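Local coordinates for E2A dna-binding protein (Human adenovirus 5, PDB 2WB0) that binds single-stranded DNA and, by forming multimers, unwinds the viral template without ATP during the elongation phase of strand-displacement replication, at residues A44-W49 against R73-Y78; T48-E53 against L307-S312; M184-G189 against L242-L247; Q204-N209 against D302-L307; D256-K261 against A265-P270. All coordinates share one frame; numbering follows the deposited sequence.

Contact 1: A44-W49 against R73-Y78; sequences AVCKTW and RFLQAY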
# COMPACT_ATOMS: atom_id res chain seq x y z
N ALA A 44 -14.52 -5.99 -11.48
CA ALA A 44 -15.62 -6.97 -11.60
C ALA A 44 -15.16 -8.26 -12.32
O ALA A 44 -15.54 -9.37 -11.93
CB ALA A 44 -16.82 -6.34 -12.27
N VAL A 45 -14.27 -8.12 -13.30
CA VAL A 45 -13.60 -9.30 -13.84
C VAL A 45 -12.86 -10.10 -12.74
O VAL A 45 -13.03 -11.35 -12.55
CB VAL A 45 -12.62 -8.90 -14.97
CG1 VAL A 45 -11.77 -10.06 -15.39
CG2 VAL A 45 -13.43 -8.32 -16.19
N CYS A 46 -12.07 -9.36 -11.96
CA CYS A 46 -11.24 -10.03 -10.99
C CYS A 46 -12.12 -10.70 -9.91
O CYS A 46 -11.84 -11.82 -9.49
CB CYS A 46 -10.31 -8.97 -10.37
SG CYS A 46 -9.06 -8.37 -11.55
N LYS A 47 -13.14 -9.99 -9.42
CA LYS A 47 -13.98 -10.48 -8.34
C LYS A 47 -14.71 -11.73 -8.84
O LYS A 47 -14.84 -12.74 -8.14
CB LYS A 47 -14.99 -9.39 -7.94
CG LYS A 47 -15.95 -9.78 -6.80
CD LYS A 47 -15.19 -10.07 -5.46
CE LYS A 47 -16.13 -10.41 -4.21
NZ LYS A 47 -15.36 -10.22 -2.87
N THR A 48 -15.18 -11.67 -10.08
CA THR A 48 -15.82 -12.84 -10.67
C THR A 48 -14.85 -14.04 -10.74
O THR A 48 -15.24 -15.17 -10.35
CB THR A 48 -16.50 -12.51 -12.05
OG1 THR A 48 -17.35 -11.38 -11.86
CG2 THR A 48 -17.38 -13.64 -12.52
N TRP A 49 -13.60 -13.80 -11.16
CA TRP A 49 -12.61 -14.87 -11.25
C TRP A 49 -12.27 -15.46 -9.83
O TRP A 49 -12.13 -16.69 -9.64
CB TRP A 49 -11.39 -14.37 -12.01
CG TRP A 49 -10.18 -15.30 -12.04
CD1 TRP A 49 -9.94 -16.30 -12.94
CD2 TRP A 49 -9.02 -15.25 -11.19
NE1 TRP A 49 -8.73 -16.90 -12.69
CE2 TRP A 49 -8.13 -16.26 -11.64
CE3 TRP A 49 -8.65 -14.46 -10.08
CZ2 TRP A 49 -6.89 -16.53 -11.00
CZ3 TRP A 49 -7.40 -14.72 -9.46
CH2 TRP A 49 -6.53 -15.74 -9.93
N ARG A 73 -6.58 -2.57 -10.56
CA ARG A 73 -5.51 -1.73 -11.04
C ARG A 73 -4.40 -2.52 -11.72
O ARG A 73 -3.78 -2.05 -12.70
CB ARG A 73 -4.92 -0.96 -9.85
CG ARG A 73 -5.89 0.05 -9.13
CD ARG A 73 -5.02 0.91 -8.16
NE ARG A 73 -5.75 1.68 -7.09
CZ ARG A 73 -5.17 2.33 -6.06
NH1 ARG A 73 -3.84 2.24 -5.79
NH2 ARG A 73 -5.97 3.05 -5.22
N PHE A 74 -4.07 -3.69 -11.17
CA PHE A 74 -3.01 -4.48 -11.79
C PHE A 74 -3.47 -5.01 -13.13
O PHE A 74 -2.70 -5.03 -14.06
CB PHE A 74 -2.59 -5.61 -10.87
CG PHE A 74 -1.84 -5.14 -9.69
CD1 PHE A 74 -0.77 -4.25 -9.84
CD2 PHE A 74 -2.22 -5.55 -8.38
CE1 PHE A 74 -0.03 -3.78 -8.75
CE2 PHE A 74 -1.48 -5.09 -7.29
CZ PHE A 74 -0.40 -4.24 -7.45
N LEU A 75 -4.73 -5.41 -13.23
CA LEU A 75 -5.28 -5.90 -14.48
C LEU A 75 -5.26 -4.77 -15.51
O LEU A 75 -4.80 -4.91 -16.65
CB LEU A 75 -6.72 -6.30 -14.26
CG LEU A 75 -7.36 -7.39 -15.16
CD1 LEU A 75 -8.86 -7.37 -15.31
CD2 LEU A 75 -6.58 -7.99 -16.41
N GLN A 76 -5.74 -3.62 -15.08
CA GLN A 76 -5.57 -2.41 -15.87
C GLN A 76 -4.16 -2.18 -16.37
O GLN A 76 -3.96 -1.86 -17.54
CB GLN A 76 -6.07 -1.18 -15.08
CG GLN A 76 -6.24 0.05 -16.07
CD GLN A 76 -6.50 1.34 -15.38
OE1 GLN A 76 -7.45 2.08 -15.70
NE2 GLN A 76 -5.70 1.62 -14.41
N ALA A 77 -3.18 -2.33 -15.51
CA ALA A 77 -1.83 -2.10 -15.95
C ALA A 77 -1.39 -3.12 -17.02
O ALA A 77 -0.60 -2.77 -17.93
CB ALA A 77 -0.88 -2.15 -14.74
N TYR A 78 -1.85 -4.36 -16.86
CA TYR A 78 -1.44 -5.42 -17.84
C TYR A 78 -2.13 -5.19 -19.18
O TYR A 78 -1.50 -5.32 -20.24
CB TYR A 78 -1.72 -6.82 -17.27
CG TYR A 78 -0.57 -7.25 -16.39
CD1 TYR A 78 0.72 -7.48 -16.93
CD2 TYR A 78 -0.76 -7.45 -15.03
CE1 TYR A 78 1.82 -7.86 -16.11
CE2 TYR A 78 0.35 -7.84 -14.18
CZ TYR A 78 1.62 -8.01 -14.73
OH TYR A 78 2.67 -8.35 -13.95
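Leu75 meets Val45 and Cys46 with no aromatic group between them; the three rings of the two segments point to other partners. The Trp49 indole meets the ring of His54 at about 45° and sends NE1 at its rim to Glu316 OE1. Phe74 lies against Leu307, and Tyr78 against Val310, with its OH bonded to Arg311 NE. What is left for the contact itself is a compact aliphatic and sulfur cluster built round one methyl group. Leu75 CD1 lies 4.0 Å from Val45 CG1 and 3.9 Å from Cys46 SG, so a single branch serves two successive residues of the facing helix. The Val45 and Leu75 side chains cross at about a right angle. In Cys46 the sulfur stands anti to the carbonyl carbon (chi1 -69°), which directs it along the flank of Leu75, where SG is also 4.1 Å from Leu75 CG. Within the first segment, Ala44 O accepts from both Thr48 N and Thr48 OG1, which reach it from opposite faces of the carbonyl plane. The buried patch belongs to the all-alpha part of the protein and joins helix 40-53 to helix 64-83. Leu75 also touches Leu42 and Cys46 touches Met71, while Trp49 reaches Leu313 of helix 300-315.

Contact 2: T48-E53 against L307-S312; sequences TWLNEE and LVMVRS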
# COMPACT_ATOMS: atom_id res chain seq x y z
N THR A 48 -15.18 -11.67 -10.08
CA THR A 48 -15.82 -12.84 -10.67
C THR A 48 -14.85 -14.04 -10.74
O THR A 48 -15.24 -15.17 -10.35
CB THR A 48 -16.50 -12.51 -12.05
OG1 THR A 48 -17.35 -11.38 -11.86
CG2 THR A 48 -17.38 -13.64 -12.52
N TRP A 49 -13.60 -13.80 -11.16
CA TRP A 49 -12.61 -14.87 -11.25
C TRP A 49 -12.27 -15.46 -9.83
O TRP A 49 -12.13 -16.69 -9.64
CB TRP A 49 -11.39 -14.37 -12.01
CG TRP A 49 -10.18 -15.30 -12.04
CD1 TRP A 49 -9.94 -16.30 -12.94
CD2 TRP A 49 -9.02 -15.25 -11.19
NE1 TRP A 49 -8.73 -16.90 -12.69
CE2 TRP A 49 -8.13 -16.26 -11.64
CE3 TRP A 49 -8.65 -14.46 -10.08
CZ2 TRP A 49 -6.89 -16.53 -11.00
CZ3 TRP A 49 -7.40 -14.72 -9.46
CH2 TRP A 49 -6.53 -15.74 -9.93
N LEU A 50 -12.19 -14.58 -8.85
CA LEU A 50 -12.02 -14.98 -7.44
C LEU A 50 -13.20 -15.85 -6.94
O LEU A 50 -12.96 -16.93 -6.43
CB LEU A 50 -11.94 -13.74 -6.61
CG LEU A 50 -10.65 -13.19 -5.99
CD1 LEU A 50 -9.24 -13.81 -6.34
CD2 LEU A 50 -10.71 -11.66 -5.76
N ASN A 51 -14.43 -15.35 -7.09
CA ASN A 51 -15.66 -16.04 -6.73
C ASN A 51 -15.67 -17.44 -7.31
O ASN A 51 -16.30 -18.36 -6.76
CB ASN A 51 -16.85 -15.31 -7.30
CG ASN A 51 -17.32 -14.13 -6.43
OD1 ASN A 51 -18.29 -13.42 -6.78
ND2 ASN A 51 -16.64 -13.90 -5.32
N GLU A 52 -14.95 -17.60 -8.43
CA GLU A 52 -15.06 -18.80 -9.28
C GLU A 52 -13.89 -19.74 -9.01
O GLU A 52 -14.07 -20.96 -8.81
CB GLU A 52 -15.20 -18.33 -10.76
CG GLU A 52 -14.73 -19.25 -11.86
CD GLU A 52 -14.79 -18.57 -13.25
OE1 GLU A 52 -13.80 -18.74 -14.02
OE2 GLU A 52 -15.81 -17.84 -13.53
N GLU A 53 -12.69 -19.17 -8.93
CA GLU A 53 -11.47 -19.95 -8.73
C GLU A 53 -10.85 -19.92 -7.31
O GLU A 53 -9.98 -20.75 -6.99
CB GLU A 53 -10.43 -19.49 -9.74
CG GLU A 53 -10.96 -19.45 -11.18
CD GLU A 53 -10.84 -20.79 -11.87
OE1 GLU A 53 -10.00 -21.63 -11.45
OE2 GLU A 53 -11.60 -21.01 -12.85
N LEU A 307 -1.27 -8.77 -6.91
CA LEU A 307 -0.48 -8.71 -8.15
C LEU A 307 -0.29 -10.12 -8.79
O LEU A 307 -0.43 -10.36 -10.03
CB LEU A 307 0.87 -8.01 -7.92
CG LEU A 307 1.88 -8.05 -9.11
CD1 LEU A 307 1.35 -7.36 -10.38
CD2 LEU A 307 3.26 -7.39 -8.73
N VAL A 308 0.09 -11.03 -7.93
CA VAL A 308 0.37 -12.44 -8.34
C VAL A 308 -0.86 -13.13 -8.86
O VAL A 308 -0.79 -13.84 -9.89
CB VAL A 308 1.15 -13.24 -7.19
CG1 VAL A 308 1.27 -14.77 -7.57
CG2 VAL A 308 2.43 -12.63 -6.91
N MET A 309 -2.01 -12.87 -8.25
CA MET A 309 -3.20 -13.54 -8.70
C MET A 309 -3.65 -12.89 -10.04
O MET A 309 -4.24 -13.59 -10.89
CB MET A 309 -4.30 -13.48 -7.62
CG MET A 309 -3.86 -14.33 -6.38
SD MET A 309 -5.13 -14.39 -5.14
CE MET A 309 -6.28 -15.58 -5.82
N VAL A 310 -3.41 -11.60 -10.23
CA VAL A 310 -3.71 -11.03 -11.58
C VAL A 310 -2.85 -11.73 -12.66
O VAL A 310 -3.33 -12.03 -13.79
CB VAL A 310 -3.62 -9.47 -11.59
CG1 VAL A 310 -3.48 -8.89 -13.02
CG2 VAL A 310 -4.89 -8.88 -10.96
N ARG A 311 -1.59 -11.98 -12.34
CA ARG A 311 -0.71 -12.63 -13.29
C ARG A 311 -1.33 -14.02 -13.65
O ARG A 311 -1.41 -14.37 -14.82
CB ARG A 311 0.74 -12.69 -12.77
CG ARG A 311 1.44 -11.37 -12.65
CD ARG A 311 2.88 -11.50 -12.13
NE ARG A 311 3.64 -10.25 -12.18
CZ ARG A 311 4.64 -9.94 -11.37
NH1 ARG A 311 5.02 -10.77 -10.37
NH2 ARG A 311 5.21 -8.75 -11.50
N SER A 312 -1.87 -14.75 -12.66
CA SER A 312 -2.56 -16.00 -12.92
C SER A 312 -3.78 -15.86 -13.82
O SER A 312 -3.93 -16.61 -14.78
CB SER A 312 -2.95 -16.74 -11.63
OG SER A 312 -1.76 -17.21 -11.02
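Trp49 and Leu50 carry this meeting of helix 40-53 with helix 300-315, a nearly perpendicular helix-helix packing in which the axes of segments 48-53 and 307-312 approach to 11.7 Å at 83°. It joins the all-alpha region to a helix of the second zinc-binding region, more than 250 residues later. Trp49 comes first, with CG anti to the backbone N (chi1 172°), which extends the indole into the other helix. Its six-membered part approaches Met309 obliquely: Trp49 CH2 is 3.3 Å from Met309 O, and CZ3 is 3.8 Å from Met309 CB. Farther round the same ring, CZ2 rests 4.0 Å from Ser312 CB. Leu50 follows, crossing the Met309 side chain at about a right angle, and it also touches Phe67 and Met71 of helix 64-83. Met309 bends at its last torsion, and its CE sits between Leu50 and the indole; the Leu50 CD1 to Met309 CE distance of 3.5 Å is tight. Last comes Glu53, whose CB lies 4.3 Å above one face of the Trp49 ring, offset toward its rim.

Contact 3: M184-G189 against L242-L247; sequences MFFSEG and LTPFAL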
# COMPACT_ATOMS: atom_id res chain seq x y z
N MET A 184 6.00 9.08 8.01
CA MET A 184 6.19 7.77 8.61
C MET A 184 6.57 7.94 10.09
O MET A 184 7.40 8.80 10.45
CB MET A 184 7.32 7.06 7.86
CG MET A 184 7.36 5.59 8.11
SD MET A 184 8.24 4.68 6.79
CE MET A 184 7.61 5.30 5.37
N PHE A 185 5.97 7.11 10.93
CA PHE A 185 6.20 7.09 12.38
C PHE A 185 5.78 5.72 12.89
O PHE A 185 4.70 5.19 12.48
CB PHE A 185 5.35 8.16 13.08
CG PHE A 185 5.44 8.08 14.56
CD1 PHE A 185 6.56 8.60 15.21
CD2 PHE A 185 4.48 7.36 15.30
CE1 PHE A 185 6.70 8.51 16.61
CE2 PHE A 185 4.60 7.31 16.72
CZ PHE A 185 5.70 7.86 17.34
N PHE A 186 6.59 5.13 13.74
CA PHE A 186 6.24 3.87 14.39
C PHE A 186 6.21 4.05 15.90
O PHE A 186 7.19 4.49 16.50
CB PHE A 186 7.21 2.77 13.96
CG PHE A 186 7.26 2.57 12.46
CD1 PHE A 186 6.12 2.12 11.77
CD2 PHE A 186 8.43 2.79 11.76
CE1 PHE A 186 6.13 1.91 10.40
CE2 PHE A 186 8.47 2.60 10.36
CZ PHE A 186 7.33 2.21 9.67
N SER A 187 5.05 3.78 16.50
CA SER A 187 4.93 3.81 17.97
C SER A 187 5.79 2.71 18.52
O SER A 187 6.39 2.82 19.60
CB SER A 187 3.50 3.49 18.40
OG SER A 187 2.88 4.71 18.66
N GLU A 188 5.90 1.64 17.73
CA GLU A 188 6.74 0.55 18.20
C GLU A 188 7.72 0.00 17.16
O GLU A 188 7.35 -0.77 16.29
CB GLU A 188 5.89 -0.55 18.93
CG GLU A 188 4.61 -0.93 18.24
CD GLU A 188 3.38 -1.14 19.17
OE1 GLU A 188 2.29 -0.71 18.70
OE2 GLU A 188 3.47 -1.75 20.30
N GLY A 189 8.97 0.40 17.31
CA GLY A 189 9.99 0.18 16.28
C GLY A 189 10.30 -1.29 16.15
O GLY A 189 10.52 -1.80 15.06
N LEU A 242 1.41 3.59 6.54
CA LEU A 242 2.03 2.26 6.73
C LEU A 242 2.09 1.99 8.20
O LEU A 242 2.72 2.73 8.94
CB LEU A 242 3.48 2.26 6.15
CG LEU A 242 4.12 0.91 5.88
CD1 LEU A 242 5.33 1.14 4.92
CD2 LEU A 242 4.59 0.27 7.19
N THR A 243 1.40 0.93 8.66
CA THR A 243 1.31 0.66 10.09
C THR A 243 1.55 -0.84 10.31
O THR A 243 0.91 -1.67 9.65
CB THR A 243 -0.13 1.03 10.64
OG1 THR A 243 -0.38 2.39 10.29
CG2 THR A 243 -0.21 0.90 12.26
N PRO A 244 2.44 -1.21 11.24
CA PRO A 244 2.57 -2.64 11.51
C PRO A 244 1.43 -3.15 12.46
O PRO A 244 1.14 -2.46 13.46
CB PRO A 244 3.94 -2.77 12.19
CG PRO A 244 4.23 -1.33 12.76
CD PRO A 244 3.49 -0.36 11.89
N PHE A 245 0.80 -4.28 12.12
CA PHE A 245 -0.22 -4.90 13.00
C PHE A 245 0.29 -6.27 13.47
O PHE A 245 0.73 -7.07 12.66
CB PHE A 245 -1.51 -5.19 12.23
CG PHE A 245 -2.39 -3.98 11.95
CD1 PHE A 245 -1.87 -2.74 11.63
CD2 PHE A 245 -3.80 -4.15 11.91
CE1 PHE A 245 -2.70 -1.61 11.44
CE2 PHE A 245 -4.67 -3.05 11.65
CZ PHE A 245 -4.09 -1.77 11.38
N ALA A 246 0.22 -6.55 14.78
CA ALA A 246 0.65 -7.85 15.29
C ALA A 246 -0.28 -8.95 14.80
O ALA A 246 -1.50 -8.70 14.67
CB ALA A 246 0.63 -7.82 16.88
N LEU A 247 0.28 -10.12 14.51
CA LEU A 247 -0.54 -11.31 14.27
C LEU A 247 -0.57 -11.98 15.65
O LEU A 247 0.31 -12.78 15.97
CB LEU A 247 0.03 -12.28 13.24
CG LEU A 247 0.16 -11.68 11.79
CD1 LEU A 247 1.06 -12.55 10.97
CD2 LEU A 247 -1.20 -11.64 11.19
O HOH W 1 2.76 3.54 11.59
O HOH W 2 4.28 5.10 9.19
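Phe186 crosses the side chains of both Leu242 and Pro244 obliquely. One flank of its ring does the touching: Phe186 CD1 lies 3.6 Å from Pro244 CD, and CE1 is 3.9 Å from Leu242 CD2. The same CE1 passes 3.8 Å from Leu242 O. Phe186 CG stands anti to the carbonyl carbon (chi1 -57°), and this brings the ring over to the second strand although its CB bond does not aim there. Leu242 and Pro244, two residues apart, both point toward the first segment, while Thr243 between them points away, as a beta strand requires. The strands belong to two separate three-stranded antiparallel sheets; each is outermost in its own sheet within the chain, 185-186 being only weakly bonded, and water connects their backbones. Two waters each lie 2.8 Å from Leu242 O, within bonding distance; one is also 2.7 Å from Phe185 O, and the other accepts from Phe185 N. Their donated bonds may be shared among several acceptors. Helix 189-206 adds Ala192, which touches both Phe186 and Pro244. The side chain of Phe186 is about 7 Å from that of Cys111, a zinc ligand, and about 9 Å from a bound zinc ion.

Contact 4: Q204-N209 against D302-L307; sequences QALYPN and DLLNAL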
# COMPACT_ATOMS: atom_id res chain seq x y z
N GLN A 204 10.86 -13.93 -0.24
CA GLN A 204 11.91 -14.96 -0.40
C GLN A 204 11.23 -16.34 -0.59
O GLN A 204 11.68 -17.15 -1.38
CB GLN A 204 12.91 -14.99 0.79
CG GLN A 204 13.88 -13.81 0.91
CD GLN A 204 14.61 -13.73 2.27
OE1 GLN A 204 15.78 -13.36 2.32
NE2 GLN A 204 13.89 -14.02 3.39
N ALA A 205 10.11 -16.58 0.07
CA ALA A 205 9.41 -17.86 -0.11
C ALA A 205 8.68 -17.95 -1.44
O ALA A 205 8.52 -19.04 -2.01
CB ALA A 205 8.43 -18.10 1.01
N LEU A 206 8.19 -16.82 -1.94
CA LEU A 206 7.47 -16.90 -3.20
C LEU A 206 8.45 -16.88 -4.39
O LEU A 206 8.12 -17.44 -5.46
CB LEU A 206 6.43 -15.74 -3.27
CG LEU A 206 5.35 -15.31 -4.27
CD1 LEU A 206 4.97 -16.30 -5.41
CD2 LEU A 206 4.07 -14.68 -3.53
N TYR A 207 9.58 -16.21 -4.20
CA TYR A 207 10.61 -16.05 -5.23
C TYR A 207 11.98 -16.54 -4.71
O TYR A 207 12.95 -15.72 -4.56
CB TYR A 207 10.70 -14.60 -5.72
CG TYR A 207 9.38 -14.11 -6.23
CD1 TYR A 207 8.96 -14.39 -7.52
CD2 TYR A 207 8.53 -13.39 -5.40
CE1 TYR A 207 7.72 -13.94 -7.99
CE2 TYR A 207 7.32 -12.89 -5.85
CZ TYR A 207 6.89 -13.20 -7.12
OH TYR A 207 5.67 -12.73 -7.52
N PRO A 208 12.07 -17.84 -4.41
CA PRO A 208 13.28 -18.32 -3.73
C PRO A 208 14.56 -18.12 -4.58
O PRO A 208 15.65 -18.02 -4.01
CB PRO A 208 13.01 -19.82 -3.49
CG PRO A 208 11.93 -20.23 -4.42
CD PRO A 208 11.23 -18.94 -4.91
N ASN A 209 14.42 -17.98 -5.90
CA ASN A 209 15.59 -17.84 -6.80
C ASN A 209 15.72 -16.49 -7.48
O ASN A 209 16.40 -16.38 -8.51
CB ASN A 209 15.57 -18.94 -7.86
CG ASN A 209 15.72 -20.32 -7.25
OD1 ASN A 209 16.64 -20.56 -6.45
ND2 ASN A 209 14.78 -21.19 -7.56
N ASP A 302 -1.03 -9.42 1.15
CA ASP A 302 -2.24 -9.50 0.32
C ASP A 302 -2.05 -8.62 -0.87
O ASP A 302 -2.55 -8.95 -1.93
CB ASP A 302 -3.51 -9.08 1.13
CG ASP A 302 -3.83 -10.10 2.18
OD1 ASP A 302 -3.26 -11.21 2.06
OD2 ASP A 302 -4.58 -9.78 3.13
N LEU A 303 -1.31 -7.51 -0.72
CA LEU A 303 -1.06 -6.63 -1.90
C LEU A 303 -0.21 -7.35 -2.98
O LEU A 303 -0.48 -7.26 -4.20
CB LEU A 303 -0.35 -5.34 -1.47
CG LEU A 303 -0.55 -4.02 -2.23
CD1 LEU A 303 0.55 -2.97 -1.94
CD2 LEU A 303 -1.22 -3.94 -3.63
N LEU A 304 0.83 -8.05 -2.54
CA LEU A 304 1.66 -8.81 -3.48
C LEU A 304 0.82 -9.92 -4.09
O LEU A 304 0.88 -10.14 -5.28
CB LEU A 304 2.85 -9.40 -2.75
CG LEU A 304 4.15 -9.74 -3.47
CD1 LEU A 304 5.07 -10.82 -2.89
CD2 LEU A 304 4.36 -9.31 -4.97
N ASN A 305 -0.02 -10.59 -3.29
CA ASN A 305 -0.88 -11.64 -3.83
C ASN A 305 -1.90 -11.08 -4.80
O ASN A 305 -2.27 -11.80 -5.75
CB ASN A 305 -1.65 -12.41 -2.76
CG ASN A 305 -0.92 -13.68 -2.26
OD1 ASN A 305 -0.04 -14.21 -2.93
ND2 ASN A 305 -1.36 -14.18 -1.13
N ALA A 306 -2.32 -9.81 -4.62
CA ALA A 306 -3.27 -9.22 -5.61
C ALA A 306 -2.53 -9.18 -6.94
O ALA A 306 -3.13 -9.51 -8.01
CB ALA A 306 -3.69 -7.83 -5.28
N LEU A 307 -1.27 -8.77 -6.91
CA LEU A 307 -0.48 -8.71 -8.15
C LEU A 307 -0.29 -10.12 -8.79
O LEU A 307 -0.43 -10.36 -10.03
CB LEU A 307 0.87 -8.01 -7.92
CG LEU A 307 1.88 -8.05 -9.11
CD1 LEU A 307 1.35 -7.36 -10.38
CD2 LEU A 307 3.26 -7.39 -8.73
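Asp302 OD2, two residues ahead of the Leu304 that touches Leu206, is gripped by Thr62 OG1 and by Thr60 N, with a weak further bond to Ser299 OG. These bonds tie the first turn of helix 300-315 to the chain before helix 64-83, while the side facing Leu206 is mainly apolar. There Leu206 and Leu304 reach toward each other tip to tip, with Leu206 CD2 4.0 Å from Leu304 CD1. The arrangement is the C-terminal end of one helix abutting the flank of another: helix 189-206 stops at Leu206, and Tyr207 leaves helical geometry. It joins the two zinc-binding regions. Both leucines place CG anti to the backbone N, Leu206 with chi1 -177°, which turns the two tips toward each other. Tyr207 presents a ring edge to Leu304: Tyr207 CE2 is 4.3 Å from Leu304 CD1, which lies near the ring plane. Over one face of this ring sits Leu206 CD1, 4.0 Å above the plane and offset toward the rim. Asn305 borders the pair, its OD1 4.2 Å from Leu206 CD2.

Contact 5: D256-K261 against A265-P270; sequences DLISDK and ASVHHP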
# COMPACT_ATOMS: atom_id res chain seq x y z
N ASP A 256 6.47 -26.71 13.60
CA ASP A 256 6.97 -27.98 13.02
C ASP A 256 5.94 -28.64 12.11
O ASP A 256 6.29 -29.50 11.28
CB ASP A 256 7.40 -28.98 14.11
CG ASP A 256 8.41 -28.40 15.11
OD1 ASP A 256 9.17 -27.43 14.80
OD2 ASP A 256 8.45 -28.95 16.24
N LEU A 257 4.68 -28.25 12.26
CA LEU A 257 3.61 -28.81 11.45
C LEU A 257 3.48 -28.16 10.08
O LEU A 257 2.74 -28.65 9.23
CB LEU A 257 2.28 -28.64 12.20
CG LEU A 257 1.59 -29.78 12.96
CD1 LEU A 257 0.30 -30.25 12.17
CD2 LEU A 257 2.57 -30.95 13.30
N ILE A 258 4.19 -27.05 9.87
CA ILE A 258 3.96 -26.17 8.71
C ILE A 258 5.13 -26.29 7.75
O ILE A 258 6.30 -26.17 8.13
CB ILE A 258 3.77 -24.65 9.18
CG1 ILE A 258 2.56 -24.50 10.12
CG2 ILE A 258 3.67 -23.67 7.97
CD1 ILE A 258 2.66 -23.28 11.09
N SER A 259 4.84 -26.56 6.49
CA SER A 259 5.95 -26.57 5.56
C SER A 259 5.86 -25.41 4.59
O SER A 259 6.81 -25.15 3.86
CB SER A 259 6.04 -27.90 4.80
OG SER A 259 4.81 -28.11 4.19
N ASP A 260 4.71 -24.73 4.56
CA ASP A 260 4.57 -23.64 3.60
C ASP A 260 5.55 -22.51 4.03
O ASP A 260 5.41 -21.88 5.10
CB ASP A 260 3.10 -23.24 3.44
CG ASP A 260 2.90 -22.07 2.44
OD1 ASP A 260 3.78 -21.17 2.38
OD2 ASP A 260 1.87 -22.06 1.74
N LYS A 261 6.58 -22.28 3.22
CA LYS A 261 7.54 -21.20 3.60
C LYS A 261 6.90 -19.78 3.75
O LYS A 261 7.38 -18.97 4.56
CB LYS A 261 8.80 -21.16 2.71
CG LYS A 261 9.63 -22.49 2.66
CD LYS A 261 9.61 -23.20 4.01
CE LYS A 261 10.53 -24.48 4.07
NZ LYS A 261 12.04 -24.25 4.03
N ALA A 265 6.94 -17.46 7.13
CA ALA A 265 7.35 -16.03 7.24
C ALA A 265 6.58 -15.31 8.33
O ALA A 265 7.18 -14.54 9.13
CB ALA A 265 7.16 -15.29 5.87
N SER A 266 5.26 -15.57 8.42
CA SER A 266 4.43 -14.99 9.47
C SER A 266 4.67 -15.64 10.82
O SER A 266 4.62 -14.96 11.87
CB SER A 266 2.93 -15.04 9.12
OG SER A 266 2.69 -14.21 7.94
N VAL A 267 4.89 -16.96 10.82
CA VAL A 267 5.19 -17.62 12.09
C VAL A 267 6.46 -17.04 12.75
O VAL A 267 6.45 -16.64 13.97
CB VAL A 267 5.31 -19.18 11.92
CG1 VAL A 267 5.80 -19.85 13.32
CG2 VAL A 267 4.02 -19.72 11.39
N HIS A 268 7.53 -16.95 11.94
CA HIS A 268 8.80 -16.36 12.42
C HIS A 268 8.76 -14.88 12.64
O HIS A 268 9.48 -14.37 13.53
CB HIS A 268 9.94 -16.63 11.44
CG HIS A 268 10.16 -18.10 11.17
ND1 HIS A 268 10.60 -18.57 9.96
CD2 HIS A 268 10.00 -19.18 11.97
CE1 HIS A 268 10.72 -19.90 10.02
NE2 HIS A 268 10.31 -20.29 11.21
N HIS A 269 7.94 -14.18 11.86
CA HIS A 269 7.86 -12.75 12.06
C HIS A 269 6.39 -12.32 12.15
O HIS A 269 5.82 -11.81 11.21
CB HIS A 269 8.55 -12.06 10.86
CG HIS A 269 9.90 -12.62 10.58
ND1 HIS A 269 10.99 -12.40 11.41
CD2 HIS A 269 10.33 -13.41 9.57
CE1 HIS A 269 12.05 -12.99 10.89
NE2 HIS A 269 11.67 -13.62 9.79
N PRO A 270 5.79 -12.48 13.34
CA PRO A 270 4.31 -12.37 13.46
C PRO A 270 3.82 -10.94 13.52
O PRO A 270 3.15 -10.58 14.48
CB PRO A 270 4.05 -13.09 14.79
CG PRO A 270 5.29 -12.78 15.60
CD PRO A 270 6.42 -12.87 14.62
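Lys261 and Ala265 are joined by a helical i to i+4 backbone bond at the start of helix 261-268, and Ile258 packs back from the preceding loop onto Val267 of the same helix. The contact is therefore local, a capped helix N-terminus with the incoming chain folded alongside. Asp260 occupies the N-cap position, and its OD1 caps Val263 N, with only a weak bond to Ser262 N. Ile258 points toward the helix and also touches Val263 and Leu264. The Ile258 and Val267 side chains meet obliquely, Ile258 CD1 lying 3.8 Å from Val267 CG2. The Val267 branch that makes this contact is the one anti to the carbonyl carbon, beside the backbone N; CG1 takes the position anti to N (chi1 174°). Helix 189-206 also touches this helix, with Ala201 on Ala265, Ala205 on Lys261, and Gln198 bonded to Ser266 OG. The bond of the first turn is bent: Ala265 N donates to Lys261 O at 3.0 Å with an N-H...O angle of 142°, and the nitrogen is tilted 31° from the carbonyl plane.

Overall arrangement
Contacts 1 and 2 share Thr48 and Trp49 and lie with centres 8 Å apart, touching also where Leu75 N comes 3.7 Å from Val310 CG1. Contact 4 continues along helix 300-315, sharing Leu307 with contact 2, its centre about 14 Å away; Phe74 of contact 1 packs on Leu303. Helix 189-206 then leads to contact 5, where Ala205 CB meets Lys261 CB at 3.5 Å. Contact 5 reaches contact 3 through Leu247 N and Pro270 O, 2.9 Å apart. Contact 3, whose centre is about 30 Å from that of contact 1, alone approaches a zinc site; the other four lie away from the metals.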